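Local structure of fructooligosaccharide ABC transporter substrate-binding protein FusA (Streptococcus pneumoniae, 5G5Y) at residues 283-287 and 411-415; 140-145 and 262-266; 295-301 and 415-421; 183-187 and 250-255; 326-330 and 382-386. The protein binds short- and long-chain fructooligosaccharides, preferring tetrasaccharides and larger, as the solute-binding component of the FusABC-MsmK ABC transporter that imports them. All blocks are in the same frame, centred on the assembly; numbering follows the deposited sequence.

Contact 1: residues 283-287 and 411-415; sequences DVLPV and YYVPY
With CG of Tyr411 set anti to its carbonyl carbon (chi1 -70°), the phenol ring is laid against Val284, whose own CG1 stands anti to the backbone nitrogen. CB of Val284 then sits over one face of the Tyr411 ring, 3.8 Å from the centroid and 16° off the ring normal, a CH-pi contact. CG1 of the same valine reaches on to the neighbouring tyrosine, ending 3.5 Å from Tyr412 OH. Three residues on, Val287 works chiefly through one methyl: its CG2, held beside the backbone nitrogen, lies 3.4 Å from Tyr411 O, meets the edge of the Tyr412 ring near its plane at CD1, and touches CD2 of Tyr415. No direct hydrogen bond crosses between 283-287 and 411-415; water does that work. Tyr411 OH holds two waters, one also bonded to Asp283 OD1 and the other to Val284 O. Tyr412 OH donates to a third at 2.6 Å, which in turn donates to Leu285 O, and a fourth joins Val287 N to Tyr411 O. Asp283 OD2 is engaged by Lys143 in a salt bridge. The last part of helix 399-412 and the 3-10 segment after it are thus joined to edge strand 282-284 and the residues following it by a division of labour: valines meet the aromatic carbons, while ordered water satisfies phenol and peptide groups that do not meet directly.

Contact 2: residues 140-145 and 262-266; sequences WINKDW and QKFGV
Gln262, the C-prime residue of the Schellman motif that ends helix 252-260, reaches the other segment through water: one molecule donates to its OE1 (2.6 Å) and to Asp144 OD2, and accepts from Asn142 ND2. Asp144 OD2 is also hydrogen-bonded to Ser281 OG. The carbonyl oxygen of Gln262 lies 3.4 Å from Trp145 CZ2. Lys263 O follows at the edge of the indole, near the ring plane by CH2, whereas Phe264 O stands over a face of that ring. Gly265 brings its CA to 3.4 Å from Trp145 CZ3, a close fit of bare backbone against the indole, and its carbonyl accepts from Asn142 N at 2.8 Å. At Val266, CG2 meets CG1 of Ile141 at 3.8 Å, while CA makes a CA-H...O contact to Trp140 O. Asn142 also N-caps helix 143-148, its OD1 taking the Trp145 N-H from above the carbonyl plane. Ile141 and Val266 form an antiparallel non-hydrogen-bonded pair between 138-142 and 264-269, the inner strands of a four-stranded mixed sheet, beside the calcium site that includes Asp179 and Glu180.

Contact 3: residues 295-301 and 415-421; sequences KHVARTN and YMSNVNN
Lys295 and Tyr415 lie side by side and point the same way, the extended lysine chain running along the ring with its CD 3.6 Å from Tyr415 CE1; one water bridges Lys295 NZ and Tyr415 OH. Arg299 and Asn421 instead cross at about a right angle as chains, yet their flat ends stack, guanidinium and amide planes 24° apart. The bend of the arginine at chi3 (68°) turns NH1 so that two carbonyl oxygens meet the guanidinium at its edge: Asn418 O accepts at 3.1 Å, and Val419 O takes a weak bond. Asn421 ND2 gives its own N-H to a lone pair of Thr300 O (3.2 Å). Asn418 OD1 comes to the edge of the His296 ring, 3.2 Å from CE1, with ring and amide planes 52° apart. Between these ends Val297 N donates to Tyr415 O at 3.0 Å, and Val297 CB packs on CG of Met416. The two loops, which follow strand 282-284 and helix 399-412, lie against that helix through Val297 on Tyr412 and Met416 on Ile408, while Asn418 ND2 reaches Val212 O in strand 210-212.

Contact 4: residues 183-187 and 250-255; sequences FSFIS and HDWNSY
His250 NE2 donates to Phe185 O at 2.7 Å, a nearly straight bond (162° at the hydrogen) that lies nearly in the imidazole plane, though NE2 is tilted from the carbonyl plane of Phe185. The other ring nitrogen, ND1, is engaged by Lys258 of helix 252-260, so the imidazole is held from both nitrogens and its rotation is fixed. At the ring's edge stands Ser184 OG, 3.6 Å from His250 CE1, with its strongest bond going to Asp244. Beside this polar link Ile186 supplies the apolar one. Its CG1, lying beside the backbone nitrogen (chi1 -55°), is set over one face of Tyr255, 3.8 Å from the ring centroid and 15° off the normal, a CH-pi contact; CD1 carries on to Trp252, 3.8 Å from its CA and near the plane of the indole at its edge. Tyr255 OH passes 3.5 Å from Phe185 CA and is hydrogen-bonded to Phe268 O. Asp251 OD1 accepts from Ser254 N, giving helix 252-260 a classic N-cap. The whole joins the start of that capped helix to the chain leaving strand 181-183, and the side chain of Trp252 is about 4 Å from that of the substrate-binding residue Asn274, consistent with a place beside the sugar site.

Contact 5: residues 326-330 and 382-386; sequences IDAQY and GPLAI
Tyr330 makes the tightly packed side of this contact, its ring close to the backbone at Pro383-Ala385: Pro383 O stands over one face, Leu384 C comes to 3.4 Å from Tyr330 CE1, and the methyl of Ala385 meets the ring edge in plane, 3.9 Å from CD1. The hydroxyl end passes Pro383, with OH 3.4 Å from CB, on its way to a hydrogen bond with Pro120 O. The tyrosine and proline side chains cross at about a right angle. Pro383 is also met by helix 319-329, where its CG touches CG2 of Ile326 at 3.9 Å, and its carbonyl oxygen lies 3.3 Å from Gln329 CB. The looser side is at Tyr330 O and Ala385 O, which a water spans. There the two carbonyl oxygens do not meet; the single water donates to both, at 2.7 Å to Tyr330 O and 2.6 Å to Ala385 O. The amide of Gln329 turns away to Trp325 and Asn338. No direct hydrogen bond crosses between the segments, so cohesion here rests on apolar and ring-to-peptide packing, with one water reconciling two acceptors that could not bond to each other.

Four of the five contacts gather in one lobe and contact 5 stands in the other, its centre about 43 Å from that of contact 2, across the chain's centre. Contacts 1 and 2 meet within one sheet, Asp283 O lying 2.8 Å from Ile141 N. Contact 4 lies at the other edge of that sheet, just beyond strand 181-183, with Val266 O 3.0 Å from Ser184 N. Contact 3 continues contact 1 through their shared Tyr415. Substrate-binding residues lie near contacts in both lobes: the side chain of Trp252 in contact 4 is about 4 Å from that of Asn274, and that of Pro383 in contact 5 about 5 Å from that of Lys309, while contact 2 borders a calcium site.

Contact 1: residues 283-287 and 411-415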
# COMPACT_ATOMS: atom_id res chain seq x y z
N ASP A 283 4.66 -10.23 -19.68
CA ASP A 283 4.52 -11.12 -18.55
C ASP A 283 5.56 -10.74 -17.49
O ASP A 283 6.39 -9.87 -17.73
CB ASP A 283 4.75 -12.57 -18.99
CG ASP A 283 3.95 -13.58 -18.18
OD1 ASP A 283 3.45 -13.25 -17.08
OD2 ASP A 283 3.83 -14.72 -18.65
N VAL A 284 5.49 -11.41 -16.34
CA VAL A 284 6.39 -11.18 -15.21
C VAL A 284 7.82 -11.55 -15.57
O VAL A 284 8.09 -12.63 -16.12
CB VAL A 284 5.98 -11.98 -13.96
CG1 VAL A 284 6.87 -11.59 -12.79
CG2 VAL A 284 4.51 -11.77 -13.60
N LEU A 285 8.74 -10.63 -15.31
CA LEU A 285 10.16 -10.92 -15.43
C LEU A 285 10.50 -11.73 -14.18
O LEU A 285 10.38 -11.20 -13.06
CB LEU A 285 10.97 -9.62 -15.45
CG LEU A 285 12.49 -9.77 -15.57
CD1 LEU A 285 12.85 -10.34 -16.93
CD2 LEU A 285 13.22 -8.47 -15.36
N PRO A 286 10.92 -12.99 -14.34
CA PRO A 286 11.28 -13.73 -13.12
C PRO A 286 12.44 -13.11 -12.34
O PRO A 286 13.24 -12.35 -12.90
CB PRO A 286 11.69 -15.11 -13.64
CG PRO A 286 11.23 -15.16 -15.07
CD PRO A 286 11.20 -13.77 -15.56
N VAL A 287 12.55 -13.50 -11.09
CA VAL A 287 13.61 -13.01 -10.22
C VAL A 287 14.96 -13.42 -10.84
O VAL A 287 15.17 -14.60 -11.21
CB VAL A 287 13.44 -13.56 -8.80
CG1 VAL A 287 14.67 -13.26 -7.93
CG2 VAL A 287 12.18 -12.97 -8.22
N TYR A 411 6.30 -16.23 -8.42
CA TYR A 411 7.58 -15.64 -8.82
C TYR A 411 8.47 -15.16 -7.67
O TYR A 411 9.69 -15.21 -7.78
CB TYR A 411 7.35 -14.48 -9.78
CG TYR A 411 6.87 -14.95 -11.13
CD1 TYR A 411 7.76 -15.50 -12.06
CD2 TYR A 411 5.51 -14.88 -11.48
CE1 TYR A 411 7.32 -15.97 -13.29
CE2 TYR A 411 5.07 -15.34 -12.73
CZ TYR A 411 5.98 -15.86 -13.64
OH TYR A 411 5.53 -16.29 -14.91
N TYR A 412 7.86 -14.64 -6.60
CA TYR A 412 8.64 -13.84 -5.62
C TYR A 412 8.78 -14.47 -4.24
O TYR A 412 9.85 -14.42 -3.63
CB TYR A 412 8.05 -12.47 -5.46
CG TYR A 412 7.85 -11.67 -6.70
CD1 TYR A 412 8.79 -11.65 -7.73
CD2 TYR A 412 6.71 -10.89 -6.85
CE1 TYR A 412 8.60 -10.92 -8.87
CE2 TYR A 412 6.52 -10.10 -7.97
CZ TYR A 412 7.48 -10.10 -8.97
OH TYR A 412 7.28 -9.34 -10.10
N VAL A 413 7.70 -15.03 -3.71
CA VAL A 413 7.72 -15.58 -2.38
C VAL A 413 8.88 -16.56 -2.07
O VAL A 413 9.51 -16.42 -1.02
CB VAL A 413 6.36 -16.16 -2.01
CG1 VAL A 413 6.41 -17.00 -0.73
CG2 VAL A 413 5.38 -14.99 -1.86
N PRO A 414 9.23 -17.46 -3.01
CA PRO A 414 10.36 -18.36 -2.75
C PRO A 414 11.70 -17.67 -2.46
O PRO A 414 12.57 -18.28 -1.81
CB PRO A 414 10.45 -19.19 -4.04
CG PRO A 414 9.09 -19.14 -4.65
CD PRO A 414 8.57 -17.77 -4.31
N TYR A 415 11.83 -16.41 -2.89
CA TYR A 415 13.07 -15.65 -2.76
C TYR A 415 13.02 -14.56 -1.67
O TYR A 415 13.99 -13.86 -1.51
CB TYR A 415 13.41 -15.03 -4.09
CG TYR A 415 13.46 -16.09 -5.14
CD1 TYR A 415 14.46 -17.06 -5.10
CD2 TYR A 415 12.49 -16.18 -6.12
CE1 TYR A 415 14.49 -18.09 -6.00
CE2 TYR A 415 12.52 -17.21 -7.07
CZ TYR A 415 13.51 -18.16 -6.98
OH TYR A 415 13.59 -19.15 -7.90
O HOH W 1 3.11 -15.70 -15.67
O HOH W 2 7.14 -15.08 -16.80
O HOH W 3 9.12 -9.07 -11.90
O HOH W 4 10.88 -15.84 -10.04

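Contact 2: residues 140-145 and 262-266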
# COMPACT_ATOMS: atom_id res chain seq x y z
N TRP A 140 8.10 -6.23 -15.66
CA TRP A 140 7.36 -6.89 -16.72
C TRP A 140 8.20 -6.85 -17.98
O TRP A 140 8.93 -5.86 -18.22
CB TRP A 140 6.06 -6.13 -16.96
CG TRP A 140 5.24 -5.96 -15.73
CD1 TRP A 140 5.28 -4.92 -14.86
CD2 TRP A 140 4.23 -6.85 -15.24
NE1 TRP A 140 4.39 -5.12 -13.85
CE2 TRP A 140 3.72 -6.28 -14.07
CE3 TRP A 140 3.73 -8.07 -15.68
CZ2 TRP A 140 2.72 -6.89 -13.31
CZ3 TRP A 140 2.70 -8.68 -14.92
CH2 TRP A 140 2.22 -8.09 -13.76
N ILE A 141 8.12 -7.91 -18.78
CA ILE A 141 8.94 -8.01 -19.98
C ILE A 141 8.07 -8.36 -21.21
O ILE A 141 7.08 -9.09 -21.07
CB ILE A 141 10.08 -9.03 -19.78
CG1 ILE A 141 11.06 -9.04 -20.97
CG2 ILE A 141 9.55 -10.42 -19.48
CD1 ILE A 141 12.34 -9.78 -20.68
N ASN A 142 8.48 -7.85 -22.38
CA ASN A 142 7.82 -8.14 -23.65
C ASN A 142 8.16 -9.52 -24.21
O ASN A 142 9.21 -9.76 -24.83
CB ASN A 142 8.08 -7.01 -24.67
CG ASN A 142 7.09 -7.09 -25.84
OD1 ASN A 142 6.80 -8.17 -26.29
ND2 ASN A 142 6.56 -5.96 -26.28
N LYS A 143 7.26 -10.47 -23.94
CA LYS A 143 7.39 -11.84 -24.43
C LYS A 143 7.23 -12.00 -25.96
O LYS A 143 7.79 -12.93 -26.50
CB LYS A 143 6.37 -12.78 -23.75
CG LYS A 143 6.75 -13.22 -22.34
CD LYS A 143 6.09 -14.54 -21.93
CE LYS A 143 4.64 -14.70 -22.42
NZ LYS A 143 3.85 -15.74 -21.68
N ASP A 144 6.46 -11.13 -26.61
CA ASP A 144 6.40 -11.06 -28.08
C ASP A 144 7.81 -10.83 -28.65
O ASP A 144 8.26 -11.59 -29.52
CB ASP A 144 5.52 -9.92 -28.59
CG ASP A 144 4.03 -10.15 -28.39
OD1 ASP A 144 3.61 -11.27 -28.04
OD2 ASP A 144 3.29 -9.17 -28.61
N TRP A 145 8.51 -9.82 -28.13
CA TRP A 145 9.90 -9.52 -28.57
C TRP A 145 10.88 -10.67 -28.33
O TRP A 145 11.70 -11.00 -29.20
CB TRP A 145 10.42 -8.24 -27.92
CG TRP A 145 9.67 -7.02 -28.28
CD1 TRP A 145 8.55 -6.91 -29.08
CD2 TRP A 145 9.97 -5.70 -27.86
NE1 TRP A 145 8.15 -5.62 -29.16
CE2 TRP A 145 9.01 -4.85 -28.43
CE3 TRP A 145 10.97 -5.15 -27.06
CZ2 TRP A 145 9.01 -3.49 -28.22
CZ3 TRP A 145 10.96 -3.80 -26.83
CH2 TRP A 145 10.00 -2.98 -27.41
N GLN A 262 3.13 -0.21 -26.67
CA GLN A 262 4.03 -1.35 -26.52
C GLN A 262 5.46 -1.05 -26.94
O GLN A 262 6.10 -1.85 -27.63
CB GLN A 262 3.45 -2.59 -27.21
CG GLN A 262 2.01 -2.89 -26.77
CD GLN A 262 1.56 -4.32 -26.98
OE1 GLN A 262 2.31 -5.16 -27.46
NE2 GLN A 262 0.31 -4.61 -26.61
N LYS A 263 5.96 0.09 -26.51
CA LYS A 263 7.34 0.50 -26.84
C LYS A 263 8.40 -0.03 -25.86
O LYS A 263 9.61 0.05 -26.14
CB LYS A 263 7.40 2.02 -26.92
CG LYS A 263 6.60 2.63 -28.08
CD LYS A 263 7.31 2.40 -29.42
CE LYS A 263 6.46 2.80 -30.63
NZ LYS A 263 5.87 4.16 -30.47
N PHE A 264 7.95 -0.59 -24.74
CA PHE A 264 8.84 -0.98 -23.66
C PHE A 264 9.29 -2.43 -23.79
O PHE A 264 8.49 -3.32 -24.13
CB PHE A 264 8.16 -0.80 -22.30
CG PHE A 264 7.84 0.61 -21.91
CD1 PHE A 264 8.63 1.69 -22.27
CD2 PHE A 264 6.75 0.84 -21.08
CE1 PHE A 264 8.34 2.95 -21.82
CE2 PHE A 264 6.44 2.10 -20.63
CZ PHE A 264 7.24 3.17 -21.00
N GLY A 265 10.58 -2.68 -23.55
CA GLY A 265 11.08 -4.02 -23.45
C GLY A 265 10.84 -4.60 -22.05
O GLY A 265 10.26 -5.68 -21.91
N VAL A 266 11.35 -3.88 -21.05
CA VAL A 266 11.19 -4.22 -19.64
C VAL A 266 10.74 -2.94 -18.99
O VAL A 266 11.30 -1.89 -19.25
CB VAL A 266 12.50 -4.74 -18.99
CG1 VAL A 266 12.38 -4.87 -17.46
CG2 VAL A 266 12.93 -6.06 -19.63
O HOH W 5 4.51 -6.37 -28.22

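Contact 3: residues 295-301 and 415-421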
# COMPACT_ATOMS: atom_id res chain seq x y z
N LYS A 295 19.60 -15.31 -5.69
CA LYS A 295 18.35 -14.61 -5.95
C LYS A 295 17.73 -14.16 -4.63
O LYS A 295 17.84 -14.86 -3.60
CB LYS A 295 17.36 -15.52 -6.64
CG LYS A 295 17.72 -15.91 -8.05
CD LYS A 295 16.72 -16.91 -8.53
CE LYS A 295 17.10 -17.55 -9.84
NZ LYS A 295 15.93 -18.33 -10.35
N HIS A 296 17.10 -13.00 -4.67
CA HIS A 296 16.48 -12.42 -3.47
C HIS A 296 15.40 -11.45 -3.90
O HIS A 296 15.50 -10.80 -4.95
CB HIS A 296 17.52 -11.68 -2.61
CG HIS A 296 17.01 -11.24 -1.28
ND1 HIS A 296 16.61 -12.13 -0.32
CD2 HIS A 296 16.79 -10.00 -0.76
CE1 HIS A 296 16.22 -11.48 0.77
NE2 HIS A 296 16.29 -10.18 0.51
N VAL A 297 14.34 -11.37 -3.10
CA VAL A 297 13.35 -10.31 -3.17
C VAL A 297 13.29 -9.61 -1.81
O VAL A 297 13.07 -10.28 -0.77
CB VAL A 297 11.96 -10.88 -3.51
CG1 VAL A 297 10.91 -9.79 -3.50
CG2 VAL A 297 12.00 -11.54 -4.88
N ALA A 298 13.45 -8.29 -1.84
CA ALA A 298 13.33 -7.47 -0.64
C ALA A 298 11.84 -7.25 -0.42
O ALA A 298 11.06 -6.97 -1.36
CB ALA A 298 14.03 -6.17 -0.81
N ARG A 299 11.40 -7.43 0.82
CA ARG A 299 10.01 -7.14 1.16
C ARG A 299 9.83 -5.65 1.35
O ARG A 299 10.69 -4.97 1.97
CB ARG A 299 9.64 -7.86 2.42
CG ARG A 299 9.66 -9.34 2.24
CD ARG A 299 9.43 -10.06 3.56
NE ARG A 299 8.09 -9.85 4.05
CZ ARG A 299 7.58 -10.34 5.17
NH1 ARG A 299 8.29 -11.10 6.03
NH2 ARG A 299 6.32 -10.06 5.47
N THR A 300 8.75 -5.12 0.80
CA THR A 300 8.34 -3.75 1.18
C THR A 300 7.82 -3.80 2.62
O THR A 300 7.66 -4.90 3.18
CB THR A 300 7.15 -3.18 0.34
OG1 THR A 300 5.94 -3.87 0.69
CG2 THR A 300 7.42 -3.29 -1.14
N ASN A 301 7.52 -2.62 3.17
CA ASN A 301 6.85 -2.51 4.45
C ASN A 301 5.36 -2.17 4.32
O ASN A 301 4.71 -1.85 5.30
CB ASN A 301 7.60 -1.55 5.37
CG ASN A 301 9.06 -1.92 5.52
OD1 ASN A 301 9.38 -3.09 5.79
ND2 ASN A 301 9.95 -0.98 5.28
N TYR A 415 11.83 -16.41 -2.89
CA TYR A 415 13.07 -15.65 -2.76
C TYR A 415 13.02 -14.56 -1.67
O TYR A 415 13.99 -13.86 -1.51
CB TYR A 415 13.41 -15.03 -4.09
CG TYR A 415 13.46 -16.09 -5.14
CD1 TYR A 415 14.46 -17.06 -5.10
CD2 TYR A 415 12.49 -16.18 -6.12
CE1 TYR A 415 14.49 -18.09 -6.00
CE2 TYR A 415 12.52 -17.21 -7.07
CZ TYR A 415 13.51 -18.16 -6.98
OH TYR A 415 13.59 -19.15 -7.90
N MET A 416 11.90 -14.45 -0.93
CA MET A 416 11.75 -13.53 0.21
C MET A 416 12.24 -14.21 1.48
O MET A 416 11.47 -14.87 2.24
CB MET A 416 10.27 -13.15 0.40
CG MET A 416 9.67 -12.35 -0.74
SD MET A 416 7.95 -12.07 -0.27
CE MET A 416 7.24 -11.63 -1.85
N SER A 417 13.52 -14.05 1.73
CA SER A 417 14.16 -14.76 2.80
C SER A 417 14.04 -14.09 4.16
O SER A 417 14.43 -14.69 5.16
CB SER A 417 15.66 -14.96 2.45
OG SER A 417 15.72 -15.80 1.28
N ASN A 418 13.54 -12.87 4.22
CA ASN A 418 13.42 -12.13 5.48
C ASN A 418 12.13 -12.53 6.20
O ASN A 418 11.04 -12.37 5.67
CB ASN A 418 13.48 -10.64 5.24
CG ASN A 418 14.86 -10.20 4.72
OD1 ASN A 418 15.40 -10.81 3.79
ND2 ASN A 418 15.47 -9.21 5.38
N VAL A 419 12.29 -13.04 7.42
CA VAL A 419 11.16 -13.48 8.26
C VAL A 419 10.16 -12.32 8.44
O VAL A 419 8.91 -12.48 8.34
CB VAL A 419 11.64 -13.98 9.65
CG1 VAL A 419 10.45 -14.30 10.56
CG2 VAL A 419 12.55 -15.20 9.59
N ASN A 420 10.73 -11.14 8.69
CA ASN A 420 9.96 -9.96 9.01
C ASN A 420 10.18 -8.83 8.06
O ASN A 420 11.21 -8.72 7.42
CB ASN A 420 10.29 -9.49 10.43
CG ASN A 420 9.68 -10.43 11.49
OD1 ASN A 420 8.48 -10.66 11.52
ND2 ASN A 420 10.51 -11.02 12.27
N ASN A 421 9.17 -7.97 8.01
CA ASN A 421 9.32 -6.59 7.47
C ASN A 421 9.17 -5.60 8.64
O ASN A 421 9.14 -6.02 9.80
CB ASN A 421 8.37 -6.32 6.29
CG ASN A 421 6.91 -6.36 6.67
OD1 ASN A 421 6.58 -6.58 7.83
ND2 ASN A 421 6.02 -6.11 5.70
O HOH W 6 17.36 -14.62 -0.31
O HOH W 7 16.27 -20.62 -8.56
O HOH W 8 12.85 -10.83 1.93

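Contact 4: residues 183-187 and 250-255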
# COMPACT_ATOMS: atom_id res chain seq x y z
N PHE A 183 14.38 -0.50 -21.64
CA PHE A 183 14.19 -0.47 -20.16
C PHE A 183 13.63 0.89 -19.75
O PHE A 183 14.19 1.91 -20.08
CB PHE A 183 15.56 -0.72 -19.53
CG PHE A 183 15.56 -0.99 -18.05
CD1 PHE A 183 15.40 -2.29 -17.57
CD2 PHE A 183 15.86 0.02 -17.13
CE1 PHE A 183 15.47 -2.57 -16.21
CE2 PHE A 183 15.93 -0.27 -15.76
CZ PHE A 183 15.73 -1.55 -15.32
N SER A 184 12.49 0.90 -19.04
CA SER A 184 11.88 2.14 -18.59
C SER A 184 11.31 2.01 -17.20
O SER A 184 11.08 0.91 -16.71
CB SER A 184 10.79 2.60 -19.56
OG SER A 184 10.53 3.96 -19.33
N PHE A 185 11.11 3.15 -16.58
CA PHE A 185 10.62 3.27 -15.23
C PHE A 185 10.29 4.71 -15.00
O PHE A 185 10.63 5.59 -15.84
CB PHE A 185 11.69 2.81 -14.23
CG PHE A 185 13.05 3.46 -14.45
CD1 PHE A 185 13.35 4.71 -13.90
CD2 PHE A 185 14.00 2.83 -15.22
CE1 PHE A 185 14.61 5.30 -14.11
CE2 PHE A 185 15.27 3.41 -15.42
CZ PHE A 185 15.57 4.65 -14.87
N ILE A 186 9.56 4.96 -13.93
CA ILE A 186 9.38 6.30 -13.37
C ILE A 186 10.18 6.31 -12.08
O ILE A 186 9.83 5.67 -11.10
CB ILE A 186 7.91 6.69 -13.12
CG1 ILE A 186 7.07 6.52 -14.40
CG2 ILE A 186 7.81 8.12 -12.61
CD1 ILE A 186 5.62 6.84 -14.21
N SER A 187 11.24 7.09 -12.09
CA SER A 187 12.18 7.12 -10.96
C SER A 187 11.66 7.73 -9.65
O SER A 187 11.01 8.78 -9.61
CB SER A 187 13.47 7.85 -11.37
OG SER A 187 14.44 7.81 -10.30
N HIS A 250 9.83 11.97 -17.30
CA HIS A 250 8.42 11.79 -17.65
C HIS A 250 7.49 11.53 -16.47
O HIS A 250 7.93 11.20 -15.36
CB HIS A 250 8.27 10.72 -18.73
CG HIS A 250 8.74 9.36 -18.33
ND1 HIS A 250 8.95 8.39 -19.25
CD2 HIS A 250 9.06 8.82 -17.13
CE1 HIS A 250 9.38 7.29 -18.67
NE2 HIS A 250 9.45 7.52 -17.37
N ASP A 251 6.20 11.72 -16.72
CA ASP A 251 5.18 11.49 -15.73
C ASP A 251 4.35 10.28 -16.13
O ASP A 251 4.61 9.67 -17.15
CB ASP A 251 4.34 12.76 -15.50
CG ASP A 251 3.49 13.19 -16.71
OD1 ASP A 251 3.40 12.49 -17.75
OD2 ASP A 251 2.92 14.30 -16.60
N TRP A 252 3.40 9.90 -15.27
CA TRP A 252 2.57 8.72 -15.45
C TRP A 252 1.86 8.74 -16.81
O TRP A 252 1.82 7.75 -17.52
CB TRP A 252 1.55 8.67 -14.33
CG TRP A 252 0.47 7.61 -14.48
CD1 TRP A 252 -0.86 7.83 -14.70
CD2 TRP A 252 0.63 6.19 -14.34
NE1 TRP A 252 -1.54 6.64 -14.72
CE2 TRP A 252 -0.66 5.61 -14.50
CE3 TRP A 252 1.73 5.34 -14.11
CZ2 TRP A 252 -0.87 4.22 -14.46
CZ3 TRP A 252 1.52 3.96 -14.06
CH2 TRP A 252 0.21 3.42 -14.23
N ASN A 253 1.30 9.90 -17.16
CA ASN A 253 0.61 10.05 -18.45
C ASN A 253 1.49 9.72 -19.64
O ASN A 253 1.09 8.98 -20.52
CB ASN A 253 -0.03 11.44 -18.57
CG ASN A 253 -1.30 11.58 -17.73
OD1 ASN A 253 -2.03 10.61 -17.54
ND2 ASN A 253 -1.58 12.77 -17.27
N SER A 254 2.72 10.22 -19.65
CA SER A 254 3.63 9.89 -20.75
C SER A 254 4.06 8.41 -20.79
O SER A 254 4.15 7.79 -21.85
CB SER A 254 4.87 10.78 -20.69
OG SER A 254 5.86 10.23 -21.56
N TYR A 255 4.33 7.86 -19.60
CA TYR A 255 4.77 6.46 -19.42
C TYR A 255 3.73 5.51 -19.97
O TYR A 255 4.04 4.60 -20.74
CB TYR A 255 4.94 6.22 -17.93
CG TYR A 255 5.61 4.96 -17.46
CD1 TYR A 255 6.97 4.75 -17.66
CD2 TYR A 255 4.91 4.03 -16.67
CE1 TYR A 255 7.61 3.62 -17.15
CE2 TYR A 255 5.55 2.91 -16.16
CZ TYR A 255 6.90 2.72 -16.38
OH TYR A 255 7.56 1.62 -15.89

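Contact 5: residues 326-330 and 382-386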
# COMPACT_ATOMS: atom_id res chain seq x y z
N ILE A 326 -20.09 0.80 16.13
CA ILE A 326 -18.76 0.57 15.48
C ILE A 326 -18.50 -0.94 15.41
O ILE A 326 -18.06 -1.49 14.36
CB ILE A 326 -17.61 1.29 16.19
CG1 ILE A 326 -17.80 2.80 16.08
CG2 ILE A 326 -16.24 0.93 15.56
CD1 ILE A 326 -16.96 3.63 17.03
N ASP A 327 -18.79 -1.66 16.50
CA ASP A 327 -18.57 -3.11 16.45
C ASP A 327 -19.37 -3.88 15.37
O ASP A 327 -18.84 -4.86 14.80
CB ASP A 327 -18.72 -3.76 17.81
CG ASP A 327 -17.99 -5.07 17.89
OD1 ASP A 327 -16.77 -5.09 17.58
OD2 ASP A 327 -18.67 -6.07 18.19
N ALA A 328 -20.56 -3.40 15.01
CA ALA A 328 -21.35 -4.02 13.95
C ALA A 328 -20.58 -3.92 12.61
O ALA A 328 -20.75 -4.77 11.74
CB ALA A 328 -22.70 -3.36 13.89
N GLN A 329 -19.71 -2.91 12.47
CA GLN A 329 -18.94 -2.72 11.23
C GLN A 329 -17.85 -3.79 11.08
O GLN A 329 -17.44 -4.08 9.95
CB GLN A 329 -18.32 -1.35 11.11
CG GLN A 329 -19.23 -0.20 11.51
CD GLN A 329 -20.63 -0.28 10.89
OE1 GLN A 329 -20.77 -0.45 9.69
NE2 GLN A 329 -21.66 -0.19 11.73
N TYR A 330 -17.40 -4.35 12.21
CA TYR A 330 -16.39 -5.41 12.28
C TYR A 330 -16.94 -6.84 12.17
O TYR A 330 -16.16 -7.78 12.13
CB TYR A 330 -15.55 -5.26 13.56
CG TYR A 330 -14.59 -4.13 13.51
CD1 TYR A 330 -13.45 -4.18 12.69
CD2 TYR A 330 -14.77 -3.00 14.29
CE1 TYR A 330 -12.55 -3.12 12.64
CE2 TYR A 330 -13.85 -1.94 14.27
CZ TYR A 330 -12.74 -2.01 13.44
OH TYR A 330 -11.85 -0.96 13.40
N GLY A 382 -14.81 3.58 6.43
CA GLY A 382 -14.86 3.53 7.85
C GLY A 382 -14.08 2.36 8.44
O GLY A 382 -13.33 1.66 7.73
N PRO A 383 -14.27 2.12 9.75
CA PRO A 383 -13.52 1.07 10.45
C PRO A 383 -14.07 -0.31 10.07
O PRO A 383 -15.30 -0.54 10.05
CB PRO A 383 -13.77 1.40 11.92
CG PRO A 383 -15.16 1.95 11.92
CD PRO A 383 -15.30 2.72 10.63
N LEU A 384 -13.17 -1.25 9.79
CA LEU A 384 -13.54 -2.57 9.33
C LEU A 384 -12.32 -3.48 9.28
O LEU A 384 -11.14 -3.02 9.33
CB LEU A 384 -14.21 -2.48 7.92
CG LEU A 384 -13.34 -2.02 6.73
CD1 LEU A 384 -12.57 -3.17 6.11
CD2 LEU A 384 -14.21 -1.31 5.66
N ALA A 385 -12.60 -4.77 9.17
CA ALA A 385 -11.56 -5.76 9.02
C ALA A 385 -11.93 -6.90 8.12
O ALA A 385 -12.97 -7.53 8.32
CB ALA A 385 -11.12 -6.32 10.35
N ILE A 386 -11.05 -7.15 7.15
CA ILE A 386 -11.10 -8.33 6.28
C ILE A 386 -9.79 -9.09 6.47
O ILE A 386 -8.70 -8.59 6.15
CB ILE A 386 -11.29 -7.96 4.81
CG1 ILE A 386 -12.54 -7.07 4.66
CG2 ILE A 386 -11.45 -9.20 3.94
CD1 ILE A 386 -12.68 -6.43 3.31
O HOH W 9 -14.39 -8.57 10.21